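Local coordinates for DegT/DnrJ/EryC1/StrS aminotransferase (Brucella abortus 2308, PDB 4QGR), which probably catalyses pyridoxal 5'-phosphate-dependent transamination, as a DegT/DnrJ/EryC1/StrS-type aminotransferase, at residues 74-88 / 98-111. Sequence-based numbering, arbitrary orientation.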
loop_
_atom_site.group_PDB
_atom_site.type_symbol
_atom_site.label_atom_id
_atom_site.label_comp_id
_atom_site.label_asym_id
_atom_site.label_seq_id
_atom_site.Cartn_x
_atom_site.Cartn_y
_atom_site.Cartn_z
ATOM N N LEU A 74 0.608 -10.800 10.846
ATOM C CA LEU A 74 0.655 -10.434 12.268
ATOM C C LEU A 74 -0.716 -9.971 12.736
ATOM O O LEU A 74 -1.157 -10.311 13.856
ATOM C CB LEU A 74 1.688 -9.317 12.508
ATOM C CG LEU A 74 3.142 -9.688 12.225
ATOM C CD1 LEU A 74 4.052 -8.462 12.334
ATOM C CD2 LEU A 74 3.642 -10.719 13.198
ATOM N N MET A 75 -1.417 -9.207 11.888
ATOM C CA MET A 75 -2.746 -8.741 12.228
ATOM C C MET A 75 -3.744 -9.885 12.385
ATOM O O MET A 75 -4.556 -9.902 13.340
ATOM C CB MET A 75 -3.280 -7.726 11.218
ATOM C CG MET A 75 -2.482 -6.443 11.127
ATOM S SD MET A 75 -2.994 -5.405 9.778
ATOM C CE MET A 75 -4.642 -4.928 10.238
ATOM N N THR A 76 -3.695 -10.842 11.485
ATOM C CA THR A 76 -4.637 -11.974 11.559
ATOM C C THR A 76 -4.434 -12.786 12.823
ATOM O O THR A 76 -5.395 -13.362 13.325
ATOM C CB THR A 76 -4.554 -12.948 10.372
ATOM O OG1 THR A 76 -3.287 -13.608 10.373
ATOM C CG2 THR A 76 -4.750 -12.235 9.100
ATOM N N ARG A 77 -3.191 -12.860 13.314
ATOM C CA ARG A 77 -2.887 -13.602 14.537
ATOM C C ARG A 77 -3.114 -12.800 15.786
ATOM O O ARG A 77 -2.854 -13.311 16.875
ATOM C CB ARG A 77 -1.427 -14.097 14.521
ATOM C CG ARG A 77 -1.245 -15.274 13.590
ATOM C CD ARG A 77 -1.746 -16.580 14.202
ATOM N NE ARG A 77 -0.844 -17.123 15.236
ATOM C CZ ARG A 77 -0.601 -18.435 15.399
ATOM N NH1 ARG A 77 -1.167 -19.323 14.598
ATOM N NH2 ARG A 77 0.200 -18.874 16.364
ATOM N N GLY A 78 -3.594 -11.569 15.679
ATOM C CA GLY A 78 -3.815 -10.735 16.857
ATOM C C GLY A 78 -2.533 -10.309 17.571
ATOM O O GLY A 78 -2.541 -10.087 18.773
ATOM N N ILE A 79 -1.432 -10.204 16.849
ATOM C CA ILE A 79 -0.152 -9.853 17.459
ATOM C C ILE A 79 -0.017 -8.356 17.570
ATOM O O ILE A 79 -0.276 -7.624 16.612
ATOM C CB ILE A 79 1.033 -10.461 16.664
ATOM C CG1 ILE A 79 0.981 -11.964 16.799
ATOM C CG2 ILE A 79 2.374 -9.900 17.156
ATOM C CD1 ILE A 79 1.900 -12.709 15.874
ATOM N N GLY A 80 0.380 -7.871 18.742
ATOM C CA GLY A 80 0.271 -6.459 19.012
ATOM C C GLY A 80 0.870 -6.108 20.361
ATOM O O GLY A 80 1.843 -6.703 20.764
ATOM N N PRO A 81 0.289 -5.137 21.061
ATOM C CA PRO A 81 0.868 -4.721 22.344
ATOM C C PRO A 81 1.008 -5.892 23.324
ATOM O O PRO A 81 0.093 -6.736 23.472
ATOM C CB PRO A 81 -0.124 -3.651 22.835
ATOM C CG PRO A 81 -0.768 -3.114 21.598
ATOM C CD PRO A 81 -0.809 -4.251 20.638
ATOM N N GLY A 82 2.180 -5.981 23.938
ATOM C CA GLY A 82 2.453 -7.070 24.883
ATOM C C GLY A 82 3.175 -8.262 24.278
ATOM O O GLY A 82 3.449 -9.225 24.978
ATOM N N HIS A 83 3.462 -8.198 22.983
ATOM C CA HIS A 83 3.941 -9.347 22.248
ATOM C C HIS A 83 5.315 -9.126 21.638
ATOM O O HIS A 83 5.640 -8.006 21.191
ATOM C CB HIS A 83 2.965 -9.731 21.145
ATOM C CG HIS A 83 1.606 -10.064 21.649
ATOM N ND1 HIS A 83 0.471 -9.892 20.897
ATOM C CD2 HIS A 83 1.190 -10.499 22.868
ATOM C CE1 HIS A 83 -0.587 -10.254 21.604
ATOM N NE2 HIS A 83 -0.173 -10.621 22.807
ATOM N N ALA A 84 6.115 -10.198 21.654
ATOM C CA ALA A 84 7.454 -10.191 21.079
ATOM C C ALA A 84 7.502 -10.963 19.755
ATOM O O ALA A 84 6.925 -12.061 19.634
ATOM C CB ALA A 84 8.444 -10.786 22.040
ATOM N N VAL A 85 8.188 -10.395 18.780
ATOM C CA VAL A 85 8.412 -11.069 17.466
ATOM C C VAL A 85 9.914 -11.047 17.173
ATOM O O VAL A 85 10.582 -9.978 17.229
ATOM C CB VAL A 85 7.633 -10.401 16.318
ATOM C CG1 VAL A 85 7.927 -11.076 14.986
ATOM C CG2 VAL A 85 6.136 -10.329 16.585
ATOM N N PHE A 86 10.480 -12.222 16.902
ATOM C CA PHE A 86 11.940 -12.408 16.763
ATOM C C PHE A 86 12.335 -12.283 15.309
ATOM O O PHE A 86 11.758 -12.980 14.466
ATOM C CB PHE A 86 12.345 -13.786 17.370
ATOM C CG PHE A 86 11.973 -13.875 18.808
ATOM C CD1 PHE A 86 10.660 -14.221 19.172
ATOM C CD2 PHE A 86 12.831 -13.408 19.784
ATOM C CE1 PHE A 86 10.261 -14.218 20.460
ATOM C CE2 PHE A 86 12.448 -13.425 21.107
ATOM C CZ PHE A 86 11.166 -13.806 21.460
ATOM N N VAL A 87 13.246 -11.347 15.029
ATOM C CA VAL A 87 13.627 -10.950 13.655
ATOM C C VAL A 87 15.132 -10.741 13.563
ATOM O O VAL A 87 15.810 -10.457 14.585
ATOM C CB VAL A 87 12.864 -9.664 13.200
ATOM C CG1 VAL A 87 11.375 -9.857 13.417
ATOM C CG2 VAL A 87 13.302 -8.428 13.975
ATOM N N PRO A 88 15.690 -10.883 12.339
ATOM C CA PRO A 88 17.076 -10.449 12.202
ATOM C C PRO A 88 17.204 -8.933 12.226
ATOM O O PRO A 88 16.248 -8.214 11.963
ATOM C CB PRO A 88 17.479 -10.981 10.816
ATOM C CG PRO A 88 16.330 -11.777 10.316
ATOM C CD PRO A 88 15.124 -11.323 11.051
ATOM N N VAL A 98 7.233 -3.670 10.689
ATOM C CA VAL A 98 5.833 -4.097 10.756
ATOM C C VAL A 98 5.444 -4.560 12.166
ATOM O O VAL A 98 4.294 -4.364 12.594
ATOM C CB VAL A 98 5.443 -5.166 9.721
ATOM C CG1 VAL A 98 5.640 -4.629 8.312
ATOM C CG2 VAL A 98 6.186 -6.486 9.943
ATOM N N VAL A 99 6.422 -5.092 12.892
ATOM C CA VAL A 99 6.216 -5.553 14.254
ATOM C C VAL A 99 5.879 -4.364 15.173
ATOM O O VAL A 99 4.883 -4.390 15.886
ATOM C CB VAL A 99 7.446 -6.345 14.749
ATOM C CG1 VAL A 99 7.305 -6.724 16.225
ATOM C CG2 VAL A 99 7.710 -7.556 13.908
ATOM N N ALA A 100 6.687 -3.293 15.107
ATOM C CA ALA A 100 6.386 -2.029 15.779
ATOM C C ALA A 100 5.088 -1.373 15.358
ATOM O O ALA A 100 4.326 -0.840 16.194
ATOM C CB ALA A 100 7.557 -1.074 15.598
ATOM N N LEU A 101 4.835 -1.369 14.065
ATOM C CA LEU A 101 3.619 -0.791 13.522
ATOM C C LEU A 101 2.379 -1.380 14.160
ATOM O O LEU A 101 1.490 -0.618 14.566
ATOM C CB LEU A 101 3.580 -0.955 12.014
ATOM C CG LEU A 101 2.468 -0.159 11.347
ATOM C CD1 LEU A 101 2.864 1.300 11.283
ATOM C CD2 LEU A 101 2.227 -0.670 9.934
ATOM N N VAL A 102 2.341 -2.709 14.331
ATOM C CA VAL A 102 1.171 -3.349 14.996
ATOM C C VAL A 102 1.165 -3.241 16.523
ATOM O O VAL A 102 0.234 -3.726 17.179
ATOM C CB VAL A 102 0.931 -4.804 14.565
ATOM C CG1 VAL A 102 0.700 -4.871 13.059
ATOM C CG2 VAL A 102 2.046 -5.765 15.013
ATOM N N GLY A 103 2.207 -2.648 17.091
ATOM C CA GLY A 103 2.267 -2.364 18.509
ATOM C C GLY A 103 3.033 -3.400 19.320
ATOM O O GLY A 103 3.152 -3.238 20.539
ATOM N N ALA A 104 3.554 -4.435 18.662
ATOM C CA ALA A 104 4.407 -5.461 19.265
ATOM C C ALA A 104 5.834 -4.940 19.290
ATOM O O ALA A 104 6.092 -3.817 18.842
ATOM C CB ALA A 104 4.300 -6.784 18.504
ATOM N N GLU A 105 6.759 -5.717 19.851
ATOM C CA GLU A 105 8.170 -5.328 19.877
ATOM C C GLU A 105 8.986 -6.341 19.124
ATOM O O GLU A 105 8.838 -7.525 19.331
ATOM C CB GLU A 105 8.756 -5.244 21.284
ATOM C CG GLU A 105 8.129 -4.209 22.176
ATOM C CD GLU A 105 8.971 -3.925 23.402
ATOM O OE1 GLU A 105 10.146 -4.355 23.496
ATOM O OE2 GLU A 105 8.445 -3.296 24.316
ATOM N N PRO A 106 9.821 -5.879 18.214
ATOM C CA PRO A 106 10.815 -6.783 17.669
ATOM C C PRO A 106 11.886 -7.102 18.692
ATOM O O PRO A 106 12.183 -6.291 19.602
ATOM C CB PRO A 106 11.399 -6.006 16.486
ATOM C CG PRO A 106 11.242 -4.566 16.885
ATOM C CD PRO A 106 9.960 -4.507 17.701
ATOM N N VAL A 107 12.388 -8.327 18.630
ATOM C CA VAL A 107 13.557 -8.722 19.410
ATOM C C VAL A 107 14.582 -9.179 18.393
ATOM O O VAL A 107 14.313 -10.107 17.606
ATOM C CB VAL A 107 13.254 -9.857 20.423
ATOM C CG1 VAL A 107 14.527 -10.219 21.163
ATOM C CG2 VAL A 107 12.100 -9.481 21.338
ATOM N N PHE A 108 15.738 -8.520 18.360
ATOM C CA PHE A 108 16.743 -8.763 17.323
ATOM C C PHE A 108 17.713 -9.915 17.548
ATOM O O PHE A 108 18.262 -10.064 18.612
ATOM C CB PHE A 108 17.562 -7.494 17.062
ATOM C CG PHE A 108 16.776 -6.374 16.429
ATOM C CD1 PHE A 108 16.335 -6.463 15.122
ATOM C CD2 PHE A 108 16.583 -5.185 17.120
ATOM C CE1 PHE A 108 15.628 -5.432 14.534
ATOM C CE2 PHE A 108 15.912 -4.133 16.526
ATOM C CZ PHE A 108 15.435 -4.264 15.217
ATOM N N VAL A 109 17.864 -10.770 16.539
ATOM C CA VAL A 109 18.702 -11.943 16.607
ATOM C C VAL A 109 19.814 -11.779 15.585
ATOM O O VAL A 109 19.593 -11.231 14.512
ATOM C CB VAL A 109 17.865 -13.206 16.313
ATOM C CG1 VAL A 109 18.748 -14.462 16.470
ATOM C CG2 VAL A 109 16.673 -13.224 17.235
ATOM N N ASP A 110 21.007 -12.259 15.873
ATOM C CA ASP A 110 22.127 -12.110 14.950
ATOM C C ASP A 110 21.944 -13.081 13.794
ATOM O O ASP A 110 21.057 -13.964 13.813
ATOM C CB ASP A 110 23.463 -12.425 15.635
ATOM C CG ASP A 110 24.632 -11.620 15.085
ATOM O OD1 ASP A 110 24.477 -10.867 14.108
ATOM O OD2 ASP A 110 25.719 -11.730 15.710
ATOM N N VAL A 111 22.806 -12.918 12.788
ATOM C CA VAL A 111 22.846 -13.826 11.668
ATOM C C VAL A 111 24.131 -14.623 11.670
ATOM O O VAL A 111 25.160 -14.243 12.258
ATOM C CB VAL A 111 22.668 -13.099 10.308
ATOM C CG1 VAL A 111 21.317 -12.447 10.263
ATOM C CG2 VAL A 111 23.727 -11.992 10.130
HETATM O O HOH W 1 4.312 -4.382 22.811
#
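V85 and V99 meet where helix 94-101 packs on the face of the sheet that carries V85 and V87, and their side chains cross obliquely. Each valine offers both methyls: V99 CG2 lies 3.7 Å from V85 CG1, while V99 CG1 faces V85 CB and CG2. V99 places CG1 opposite its backbone N (chi1 175°), which directs the pair of methyls toward strand 83-88. From helix 68-76, L74 reaches the same helix with CD1, 3.8 Å from V98 CG2, the two side chains running roughly perpendicular; M75 CG packs against V102 CG1. On the opposite face of the sheet from V85, F86 and V107 lie side by side and point the same way, with F86 CD2 3.6 Å from V107 CB. On the V85 face V87 CG2 touches both P106 CB and F108 CD1, and the edge of the F108 ring receives P88 O in its plane, 3.6 Å from CD1; this buried carbonyl has no hydrogen-bond partner.

Five backbone bonds fix the parallel pairing, from E105 N to H83 O (2.9 Å) through to V109 N to V87 O. At the start of the strands, A104 CB sits against H83 O and G80 O, and a water links G82 N to G103 O. H83 folds back within its own segment, its ND1 accepting from G80 N at 3.0 Å, with the donor 24° out of the ring plane. G78 and G103 end their helices in Schellman motifs.

The two parallel strands, their axes twisted 38° from each other, form a beta-alpha-beta unit with helix 94-101. Strand 83-88 is flanked in the sheet by strands 137-141 and 105-109; V98 also touches T67, a cofactor-binding residue, and M75 packs on L101 of the second subunit.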